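Local coordinates for putative major capsid protein (Cafeteriavirus-dependent mavirus, PDB 6G44) that probably builds the virophage's protein shell, its double jelly-roll subunits assembling into trimeric capsomers, at residues C[355-359]-C[373-378]. Sequence-based numbering, arbitrary orientation.
Sequences GIIGL and LEQQQL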
ATOM      1  N   GLY C 355      18.242   4.770 -21.253  1.00 11.38           N
ATOM      2  CA  GLY C 355      18.734   4.329 -19.933  1.00 11.62           C
ATOM      3  C   GLY C 355      19.995   5.107 -19.618  1.00 11.91           C
ATOM      4  O   GLY C 355      21.013   4.920 -20.302  1.00 12.39           O
ATOM      5  N   ILE C 356      19.963   5.970 -18.609  1.00 11.56           N
ATOM      6  CA  ILE C 356      21.133   6.769 -18.266  1.00 11.78           C
ATOM      7  C   ILE C 356      22.030   5.928 -17.347  1.00 12.13           C
ATOM      8  O   ILE C 356      21.602   5.485 -16.286  1.00 12.16           O
ATOM      9  CB  ILE C 356      20.759   8.105 -17.605  1.00 12.18           C
ATOM     10  CG1 ILE C 356      19.899   8.935 -18.570  1.00 12.54           C
ATOM     11  CG2 ILE C 356      22.021   8.864 -17.165  1.00 12.64           C
ATOM     12  CD1 ILE C 356      19.342  10.196 -17.982  1.00 12.77           C
ATOM     13  N   ILE C 357      23.287   5.766 -17.754  1.00 12.43           N
ATOM     14  CA  ILE C 357      24.270   4.955 -17.023  1.00 12.50           C
ATOM     15  C   ILE C 357      25.370   5.803 -16.391  1.00 13.52           C
ATOM     16  O   ILE C 357      26.129   5.293 -15.565  1.00 14.86           O
ATOM     17  CB  ILE C 357      24.898   3.850 -17.925  1.00 13.80           C
ATOM     18  CG1 ILE C 357      25.707   4.457 -19.069  1.00 14.89           C
ATOM     19  CG2 ILE C 357      23.811   2.909 -18.459  1.00 14.15           C
ATOM     20  CD1 ILE C 357      26.579   3.440 -19.786  1.00 15.64           C
ATOM     21  N   GLY C 358      25.441   7.090 -16.751  1.00 12.35           N
ATOM     22  CA  GLY C 358      26.413   7.996 -16.170  1.00 12.95           C
ATOM     23  C   GLY C 358      25.949   9.427 -16.255  1.00 13.16           C
ATOM     24  O   GLY C 358      25.213   9.789 -17.167  1.00 12.46           O
ATOM     25  N   LEU C 359      26.342  10.207 -15.255  1.00 14.19           N
ATOM     26  CA  LEU C 359      26.004  11.605 -15.170  1.00 15.87           C
ATOM     27  C   LEU C 359      27.199  12.370 -14.648  1.00 16.75           C
ATOM     28  O   LEU C 359      27.813  11.935 -13.684  1.00 16.99           O
ATOM     29  CB  LEU C 359      24.797  11.764 -14.231  1.00 17.41           C
ATOM     30  CG  LEU C 359      24.035  13.064 -14.262  1.00 18.81           C
ATOM     31  CD1 LEU C 359      23.422  13.336 -15.630  1.00 18.91           C
ATOM     32  CD2 LEU C 359      22.954  13.021 -13.190  1.00 17.38           C
ATOM     33  N   LEU C 373      29.551   7.815  -9.908  1.00 14.66           N
ATOM     34  CA  LEU C 373      28.290   7.065  -9.757  1.00 13.41           C
ATOM     35  C   LEU C 373      27.992   6.169 -10.932  1.00 13.29           C
ATOM     36  O   LEU C 373      28.194   6.559 -12.079  1.00 14.91           O
ATOM     37  CB  LEU C 373      27.108   8.027  -9.608  1.00 13.03           C
ATOM     38  CG  LEU C 373      27.160   8.946  -8.388  1.00 12.66           C
ATOM     39  CD1 LEU C 373      25.846   9.719  -8.301  1.00 12.66           C
ATOM     40  CD2 LEU C 373      27.465   8.219  -7.063  1.00 12.91           C
ATOM     41  N   GLU C 374      27.501   4.974 -10.642  1.00 12.98           N
ATOM     42  CA  GLU C 374      27.035   4.059 -11.667  1.00 13.52           C
ATOM     43  C   GLU C 374      25.495   4.045 -11.621  1.00 13.73           C
ATOM     44  O   GLU C 374      24.882   4.756 -10.822  1.00 13.16           O
ATOM     45  CB  GLU C 374      27.692   2.670 -11.562  1.00 13.75           C
ATOM     46  CG  GLU C 374      28.162   2.177 -10.193  1.00 14.50           C
ATOM     47  CD  GLU C 374      27.046   1.861  -9.211  1.00 15.14           C
ATOM     48  OE1 GLU C 374      25.875   2.180  -9.481  1.00 14.97           O
ATOM     49  OE2 GLU C 374      27.342   1.282  -8.135  1.00 16.69           O
ATOM     50  N   GLN C 375      24.890   3.241 -12.465  1.00 14.16           N
ATOM     51  CA  GLN C 375      23.452   3.346 -12.703  1.00 13.76           C
ATOM     52  C   GLN C 375      22.620   3.089 -11.450  1.00 14.17           C
ATOM     53  O   GLN C 375      21.627   3.808 -11.195  1.00 13.60           O
ATOM     54  CB  GLN C 375      23.021   2.432 -13.856  1.00 14.33           C
ATOM     55  CG  GLN C 375      21.622   2.722 -14.346  1.00 13.89           C
ATOM     56  CD  GLN C 375      21.291   1.957 -15.605  1.00 13.14           C
ATOM     57  OE1 GLN C 375      21.477   0.744 -15.698  1.00 14.61           O
ATOM     58  NE2 GLN C 375      20.761   2.672 -16.571  1.00 13.03           N
ATOM     59  N   GLN C 376      22.989   2.103 -10.650  1.00 13.28           N
ATOM     60  CA  GLN C 376      22.268   1.806  -9.408  1.00 13.74           C
ATOM     61  C   GLN C 376      22.331   2.997  -8.444  1.00 13.22           C
ATOM     62  O   GLN C 376      21.330   3.349  -7.833  1.00 12.85           O
ATOM     63  CB  GLN C 376      22.817   0.560  -8.732  1.00 15.92           C
ATOM     64  CG  GLN C 376      21.981   0.121  -7.535  1.00 17.60           C
ATOM     65  CD  GLN C 376      20.577  -0.377  -7.919  1.00 18.58           C
ATOM     66  OE1 GLN C 376      19.571  -0.030  -7.279  1.00 25.33           O
ATOM     67  NE2 GLN C 376      20.505  -1.169  -8.949  1.00 21.62           N
ATOM     68  N   GLN C 377      23.488   3.652  -8.353  1.00 12.35           N
ATOM     69  CA  GLN C 377      23.600   4.826  -7.497  1.00 11.79           C
ATOM     70  C   GLN C 377      22.802   5.978  -8.055  1.00 11.65           C
ATOM     71  O   GLN C 377      22.252   6.767  -7.293  1.00 11.45           O
ATOM     72  CB  GLN C 377      25.061   5.211  -7.327  1.00 11.71           C
ATOM     73  CG  GLN C 377      25.861   4.192  -6.534  1.00 12.24           C
ATOM     74  CD  GLN C 377      27.366   4.394  -6.675  1.00 12.13           C
ATOM     75  OE1 GLN C 377      27.891   4.386  -7.783  1.00 13.62           O
ATOM     76  NE2 GLN C 377      28.062   4.601  -5.543  1.00 13.76           N
ATOM     77  N   LEU C 378      22.769   6.134  -9.375  1.00 11.30           N
ATOM     78  CA  LEU C 378      21.921   7.179  -9.994  1.00 10.74           C
ATOM     79  C   LEU C 378      20.434   6.943  -9.674  1.00 10.57           C
ATOM     80  O   LEU C 378      19.675   7.889  -9.430  1.00 10.56           O
ATOM     81  CB  LEU C 378      22.161   7.252 -11.491  1.00 10.99           C
ATOM     82  CG  LEU C 378      23.563   7.766 -11.886  1.00 11.65           C
ATOM     83  CD1 LEU C 378      23.701   7.622 -13.390  1.00 12.37           C
ATOM     84  CD2 LEU C 378      23.836   9.173 -11.424  1.00 11.47           C
TER
HETATM   85  O   HOH W   1      26.522   2.545 -14.797  1.00 25.21           O
HETATM   86  O   HOH W   2      28.773   5.495 -14.828  1.00 31.35           O
HETATM   87  O   HOH W   3      28.211   8.972 -13.462  1.00 16.77           O
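The bulged start of strand 355-363, in the C-terminal part of this double jelly-roll capsid protein, meets the N-terminal turn of helix 375-384 through I356, I357 and Q375. Q375 reaches the strand by an extended chain whose CG stands opposite the backbone N (chi1 -167°), and its NE2 donates to I356 O at 2.9 Å. That bond is bent, 144° at the hydrogen, and NE2 lies above the carbonyl plane, 67° out of it; NE2 also donates to S395 O. The side chains of Q375 and I357 cross at a slant, NE2 lying 3.6 Å from I357 CG2.

Backbone bonds from both I357 and G358 go to T455 of strand 448-457, which makes a classic beta bulge. Here I357 O is bridged by water to the helix and to the loop before it: one molecule donates to I357 O and accepts from Q375 N, a second donates to both I357 O and L373 O. L378 points at the strand, its CD1 3.8 Å from G358 N and its CD2 3.9 Å from L359 CB, with I426 touching the same leucine. The turn itself is fixed by a capping box: Q377 N donates to E374 OE1 (3.0 Å) and E374 N to Q377 OE1 (2.9 Å).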